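Local structure of peptidyl-prolyl cis-trans isomerase ([Pseudomonas syringae] pv. tomato str. DC3000, 5XB0) at residues 79-84 with 104-109; 54-59 with 122-127. The protein probably catalyses the cis-trans isomerisation of peptide bonds preceding proline, the chain described here holding the FKBP-type domain of a longer protein. All blocks are in the same frame, centred on the assembly; numbering follows the deposited sequence.

Contact 1: 79-84 with 104-109. With TLA (L(+)-tartaric acid), chain B.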
loop_
_atom_site.group_PDB
_atom_site.type_symbol
_atom_site.label_atom_id
_atom_site.label_comp_id
_atom_site.label_asym_id
_atom_site.label_seq_id
_atom_site.Cartn_x
_atom_site.Cartn_y
_atom_site.Cartn_z
ATOM N N SER A 79 13.414 -1.128 -2.527
ATOM C CA SER A 79 13.287 -2.394 -3.231
ATOM C C SER A 79 11.892 -2.994 -3.152
ATOM O O SER A 79 11.691 -4.160 -3.500
ATOM C CB SER A 79 14.302 -3.398 -2.687
ATOM O OG SER A 79 15.616 -2.970 -2.965
ATOM N N VAL A 80 10.931 -2.197 -2.703
ATOM C CA VAL A 80 9.536 -2.617 -2.620
ATOM C C VAL A 80 8.696 -1.811 -3.616
ATOM O O VAL A 80 9.225 -0.941 -4.321
ATOM C CB VAL A 80 8.963 -2.435 -1.192
ATOM C CG1 VAL A 80 9.646 -3.396 -0.223
ATOM C CG2 VAL A 80 9.119 -0.997 -0.735
ATOM N N ILE A 81 7.397 -2.094 -3.686
ATOM C CA ILE A 81 6.546 -1.332 -4.601
ATOM C C ILE A 81 6.640 0.146 -4.246
ATOM O O ILE A 81 6.813 0.512 -3.077
ATOM C CB ILE A 81 5.065 -1.788 -4.587
ATOM C CG1 ILE A 81 4.509 -1.817 -3.171
ATOM C CG2 ILE A 81 4.915 -3.168 -5.245
ATOM C CD1 ILE A 81 3.006 -1.991 -3.116
ATOM N N SER A 82 6.571 1.000 -5.261
ATOM C CA SER A 82 6.891 2.401 -5.048
ATOM C C SER A 82 5.919 3.084 -4.088
ATOM O O SER A 82 6.298 4.042 -3.428
ATOM C CB SER A 82 6.960 3.144 -6.392
ATOM O OG SER A 82 5.790 2.956 -7.152
ATOM N N GLY A 83 4.693 2.580 -3.976
ATOM C CA GLY A 83 3.741 3.135 -3.033
ATOM C C GLY A 83 4.202 2.980 -1.589
ATOM O O GLY A 83 3.944 3.839 -0.754
ATOM N N TRP A 84 4.882 1.873 -1.283
ATOM C CA TRP A 84 5.479 1.731 0.053
ATOM C C TRP A 84 6.649 2.700 0.230
ATOM O O TRP A 84 6.803 3.333 1.278
ATOM C CB TRP A 84 5.975 0.301 0.295
ATOM C CG TRP A 84 4.936 -0.688 0.756
ATOM C CD1 TRP A 84 3.622 -0.735 0.396
ATOM C CD2 TRP A 84 5.147 -1.775 1.661
ATOM N NE1 TRP A 84 2.996 -1.789 1.025
ATOM C CE2 TRP A 84 3.915 -2.444 1.803
ATOM C CE3 TRP A 84 6.264 -2.249 2.362
ATOM C CZ2 TRP A 84 3.764 -3.560 2.626
ATOM C CZ3 TRP A 84 6.113 -3.364 3.185
ATOM C CH2 TRP A 84 4.873 -4.006 3.303
ATOM N N ASP A 104 -0.768 2.120 -10.280
ATOM C CA ASP A 104 0.471 2.619 -10.886
ATOM C C ASP A 104 1.580 2.828 -9.842
ATOM O O ASP A 104 2.718 3.138 -10.190
ATOM C CB ASP A 104 0.238 3.895 -11.735
ATOM C CG ASP A 104 -0.307 5.087 -10.956
ATOM O OD1 ASP A 104 -0.181 5.145 -9.723
ATOM O OD2 ASP A 104 -0.838 6.012 -11.627
ATOM N N GLN A 105 1.255 2.608 -8.568
ATOM C CA GLN A 105 2.258 2.625 -7.510
ATOM C C GLN A 105 2.413 1.238 -6.893
ATOM O O GLN A 105 3.031 1.073 -5.840
ATOM C CB GLN A 105 1.881 3.660 -6.443
ATOM C CG GLN A 105 2.039 5.083 -6.912
ATOM C CD GLN A 105 3.505 5.467 -6.997
ATOM O OE1 GLN A 105 4.295 5.095 -6.132
ATOM N NE2 GLN A 105 3.874 6.183 -8.034
ATOM N N ALA A 106 1.851 0.242 -7.570
ATOM C CA ALA A 106 1.903 -1.147 -7.123
ATOM C C ALA A 106 2.358 -2.011 -8.305
ATOM O O ALA A 106 3.495 -1.857 -8.773
ATOM C CB ALA A 106 0.557 -1.581 -6.594
ATOM N N TYR A 107 1.494 -2.878 -8.833
ATOM C CA TYR A 107 1.924 -3.756 -9.932
ATOM C C TYR A 107 1.418 -3.320 -11.312
ATOM O O TYR A 107 1.719 -3.969 -12.316
ATOM C CB TYR A 107 1.510 -5.208 -9.653
ATOM C CG TYR A 107 2.200 -5.760 -8.420
ATOM C CD1 TYR A 107 3.513 -6.208 -8.481
ATOM C CD2 TYR A 107 1.562 -5.772 -7.189
ATOM C CE1 TYR A 107 4.158 -6.685 -7.353
ATOM C CE2 TYR A 107 2.207 -6.250 -6.049
ATOM C CZ TYR A 107 3.499 -6.697 -6.145
ATOM O OH TYR A 107 4.149 -7.171 -5.026
ATOM N N GLY A 108 0.658 -2.228 -11.360
ATOM C CA GLY A 108 0.388 -1.549 -12.623
ATOM C C GLY A 108 -0.341 -2.366 -13.679
ATOM O O GLY A 108 -1.136 -3.254 -13.367
ATOM N N ALA A 109 -0.076 -2.041 -14.939
ATOM C CA ALA A 109 -0.693 -2.738 -16.061
ATOM C C ALA A 109 -0.290 -4.205 -16.135
ATOM O O ALA A 109 -1.040 -5.037 -16.637
ATOM C CB ALA A 109 -0.331 -2.055 -17.356
HETATM O O1 TLA B . 4.162 -8.857 -1.374
HETATM O O11 TLA B . 3.273 -6.880 -1.737
HETATM C C1 TLA B . 4.217 -7.610 -1.360
HETATM C C2 TLA B . 5.468 -6.945 -0.872
HETATM O O2 TLA B . 5.465 -6.885 0.557
HETATM C C3 TLA B . 5.488 -5.534 -1.441
HETATM O O3 TLA B . 5.648 -4.586 -0.380
HETATM C C4 TLA B . 6.606 -5.397 -2.429
HETATM O O4 TLA B . 7.237 -6.419 -2.786
HETATM O O41 TLA B . 6.853 -4.260 -2.867
HETATM O O HOH W 1 5.625 -0.166 -7.953
HETATM O O HOH W 2 5.301 2.170 -9.734
#

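Contact 2: 54-59 with 122-127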
loop_
_atom_site.group_PDB
_atom_site.type_symbol
_atom_site.label_atom_id
_atom_site.label_comp_id
_atom_site.label_asym_id
_atom_site.label_seq_id
_atom_site.Cartn_x
_atom_site.Cartn_y
_atom_site.Cartn_z
ATOM N N VAL A 54 8.207 -4.555 9.503
ATOM C CA VAL A 54 6.762 -4.405 9.510
ATOM C C VAL A 54 6.015 -5.711 9.758
ATOM O O VAL A 54 6.532 -6.795 9.511
ATOM C CB VAL A 54 6.252 -3.820 8.169
ATOM C CG1 VAL A 54 6.742 -2.375 8.001
ATOM C CG2 VAL A 54 6.683 -4.712 6.988
ATOM N N ARG A 55 4.798 -5.583 10.273
ATOM C CA ARG A 55 3.769 -6.588 10.070
ATOM C C ARG A 55 2.821 -6.013 9.044
ATOM O O ARG A 55 2.583 -4.801 9.033
ATOM C CB ARG A 55 3.007 -6.897 11.356
ATOM C CG ARG A 55 3.817 -7.498 12.456
ATOM C CD ARG A 55 2.896 -7.921 13.589
ATOM N NE ARG A 55 3.624 -8.703 14.571
ATOM C CZ ARG A 55 4.247 -8.173 15.612
ATOM N NH1 ARG A 55 4.209 -6.863 15.810
ATOM N NH2 ARG A 55 4.894 -8.954 16.461
ATOM N N TYR A 56 2.255 -6.859 8.190
ATOM C CA TYR A 56 1.356 -6.339 7.172
ATOM C C TYR A 56 0.351 -7.376 6.698
ATOM O O TYR A 56 0.577 -8.578 6.774
ATOM C CB TYR A 56 2.139 -5.799 5.968
ATOM C CG TYR A 56 2.831 -6.866 5.149
ATOM C CD1 TYR A 56 4.081 -7.348 5.524
ATOM C CD2 TYR A 56 2.237 -7.399 4.008
ATOM C CE1 TYR A 56 4.723 -8.348 4.789
ATOM C CE2 TYR A 56 2.873 -8.404 3.266
ATOM C CZ TYR A 56 4.122 -8.858 3.655
ATOM O OH TYR A 56 4.761 -9.846 2.934
ATOM N N VAL A 57 -0.764 -6.869 6.197
ATOM C CA VAL A 57 -1.722 -7.680 5.463
ATOM C C VAL A 57 -2.026 -6.925 4.182
ATOM O O VAL A 57 -2.387 -5.756 4.226
ATOM C CB VAL A 57 -3.011 -7.933 6.256
ATOM C CG1 VAL A 57 -3.969 -8.786 5.417
ATOM C CG2 VAL A 57 -2.699 -8.652 7.555
ATOM N N GLY A 58 -1.874 -7.597 3.045
ATOM C CA GLY A 58 -2.167 -6.983 1.760
ATOM C C GLY A 58 -3.387 -7.627 1.135
ATOM O O GLY A 58 -3.457 -8.852 1.024
ATOM N N ARG A 59 -4.354 -6.795 0.760
ATOM C CA ARG A 59 -5.612 -7.266 0.199
ATOM C C ARG A 59 -5.946 -6.643 -1.146
ATOM O O ARG A 59 -5.602 -5.486 -1.417
ATOM C CB ARG A 59 -6.761 -6.983 1.165
ATOM C CG ARG A 59 -6.599 -7.613 2.535
ATOM C CD ARG A 59 -7.725 -7.177 3.446
ATOM N NE ARG A 59 -8.638 -8.276 3.718
ATOM C CZ ARG A 59 -8.594 -9.021 4.816
ATOM N NH1 ARG A 59 -7.692 -8.769 5.756
ATOM N NH2 ARG A 59 -9.461 -10.012 4.978
ATOM N N LEU A 122 -4.290 -1.722 -4.383
ATOM C CA LEU A 122 -4.044 -2.649 -3.276
ATOM C C LEU A 122 -4.337 -1.986 -1.942
ATOM O O LEU A 122 -4.083 -0.796 -1.773
ATOM C CB LEU A 122 -2.597 -3.140 -3.300
ATOM C CG LEU A 122 -2.133 -3.796 -4.604
ATOM C CD1 LEU A 122 -0.680 -4.253 -4.479
ATOM C CD2 LEU A 122 -3.049 -4.970 -4.936
ATOM N N VAL A 123 -4.855 -2.762 -0.995
ATOM C CA VAL A 123 -5.158 -2.246 0.339
ATOM C C VAL A 123 -4.277 -2.940 1.360
ATOM O O VAL A 123 -4.324 -4.155 1.491
ATOM C CB VAL A 123 -6.632 -2.462 0.708
ATOM C CG1 VAL A 123 -6.935 -1.844 2.054
ATOM C CG2 VAL A 123 -7.541 -1.867 -0.383
ATOM N N PHE A 124 -3.450 -2.165 2.053
ATOM C CA PHE A 124 -2.556 -2.720 3.070
ATOM C C PHE A 124 -2.938 -2.274 4.461
ATOM O O PHE A 124 -3.337 -1.134 4.663
ATOM C CB PHE A 124 -1.114 -2.286 2.819
ATOM C CG PHE A 124 -0.476 -2.947 1.648
ATOM C CD1 PHE A 124 0.210 -4.138 1.807
ATOM C CD2 PHE A 124 -0.528 -2.364 0.393
ATOM C CE1 PHE A 124 0.821 -4.751 0.716
ATOM C CE2 PHE A 124 0.074 -2.981 -0.702
ATOM C CZ PHE A 124 0.753 -4.171 -0.531
ATOM N N GLU A 125 -2.804 -3.171 5.428
ATOM C CA GLU A 125 -2.737 -2.735 6.809
ATOM C C GLU A 125 -1.316 -3.006 7.288
ATOM O O GLU A 125 -0.833 -4.118 7.143
ATOM C CB GLU A 125 -3.780 -3.453 7.662
ATOM C CG GLU A 125 -5.196 -3.025 7.292
ATOM C CD GLU A 125 -6.203 -3.245 8.401
ATOM O OE1 GLU A 125 -5.787 -3.414 9.569
ATOM O OE2 GLU A 125 -7.417 -3.235 8.101
ATOM N N ILE A 126 -0.650 -1.981 7.817
ATOM C CA ILE A 126 0.769 -2.060 8.151
ATOM C C ILE A 126 1.028 -1.569 9.563
ATOM O O ILE A 126 0.553 -0.510 9.948
ATOM C CB ILE A 126 1.618 -1.222 7.172
ATOM C CG1 ILE A 126 1.414 -1.709 5.738
ATOM C CG2 ILE A 126 3.094 -1.262 7.558
ATOM C CD1 ILE A 126 2.107 -0.866 4.714
ATOM N N GLU A 127 1.765 -2.356 10.336
ATOM C CA GLU A 127 2.281 -1.916 11.628
ATOM C C GLU A 127 3.783 -1.722 11.504
ATOM O O GLU A 127 4.499 -2.643 11.106
ATOM C CB GLU A 127 1.971 -2.925 12.735
ATOM C CG GLU A 127 2.461 -2.432 14.102
ATOM C CD GLU A 127 2.156 -3.380 15.237
ATOM O OE1 GLU A 127 2.158 -2.909 16.398
ATOM O OE2 GLU A 127 1.927 -4.585 14.974
#

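Contact 1: 79-84 with 104-109
Gly83 N, in the first turn of helix 82-87, donates to the carbonyl oxygen of Gln105 at 2.9 Å, in the carbonyl plane and on a lone pair. Glycine suits this place, since a side chain here would press on that same oxygen. The amide side chain of Gln105 folds back, bent at chi2 (-73°), so that its OE1 accepts from Ser82 OG at 2.8 Å; the hydroxyl stands above the amide plane, not on a lone pair. Two waters serve further polar atoms: one accepts from Ser82 N and donates to Ala106 O, and another donates to both Ser82 OG and Asp104 O. Ile81, the N-cap residue, and Trp84 probably belong to the pocket that, as in other FKBP domains, takes the substrate proline, with the Trp84 indole as its floor. A tartrate, probably from the crystallisation liquor, occupies it here, its O3 3.4 Å above the plane of the indole, over its centre. Its O41 lies so close to Ile81 N that the geometry of that bond is doubtful. Tyr107 OH reaches tartrate O11 at 3.4 Å, a weak bond. The Tyr107 ring offers its face to Ile81 CG2, a CH-pi contact 4.2 Å from the ring centroid, displaced toward the rim. A branched residue suits position 81: while CG2 meets the tyrosine, CD1 approaches Ala106 CB at 4.3 Å.

Contact 2: 54-59 with 122-127
Gly58 CA lies 3.7 Å from CD1 of the Phe124 ring, which sits beside the glycine of the neighbouring strand; a CB on Gly58 would collide with that ring, which makes glycine apt here. On the same face, Tyr56 CD2 comes near the plane of the Phe124 ring at its edge, 4.4 Å from CD1, while Tyr56 CB touches Ile126 CG1. The tyrosine ring is led away from strand 122-127 by its chi1 of 69°, which sets CG between the backbone N and the carbonyl carbon; its hydroxyl bonds to Asp67. Val54 CG1 meets Ile126 CG2 at 3.8 Å. The strands are zipped by paired backbone bonds at Arg55-Glu127, Val57-Glu125 and Arg59-Val123, the shortest being Arg59 N to Val123 O at 2.7 Å. These three pairs put their side chains on the other face, a mixed one, with the valines' apolar branches among long charged chains. There Arg55 and Glu127 extend side by side, and Arg55 NH1 forms a salt bridge with Glu127 OE2, its hydrogen bond weak at 3.3 Å, the guanidinium and carboxylate planes turned 42° apart. Arg59 bends away at chi3, its NE bonding to Gly63 O. Such antiparallel strands, running at 166° with aromatic residues on the face toward helix 82-87, are characteristic of the curved FKBP sheet, which wraps around its helix and, as in other FKBP domains, probably lines the active-site pocket.

From the N terminus, the chain passes helix 6-21 and the first short strands before entering strand 51-59, where contact 2 opens. Strands 65-68 and 73-76 follow, then 79-84 leads into helix 82-87; strand 96-101 carries the chain on to 104-109, where contact 1 closes a loop of 19 intervening residues. Only then does strand 122-132 return to pair with 54-59, so contact 1 is nested within the larger loop of contact 2. The two meet directly: Trp84 packs on Phe124 and Ile126, and Ala106 and Tyr107 pack on Leu122. Contact 2 thus joins sheet strands, whereas contact 1 ties the start of helix 82-87 to the loop between strands 96-101 and 122-132.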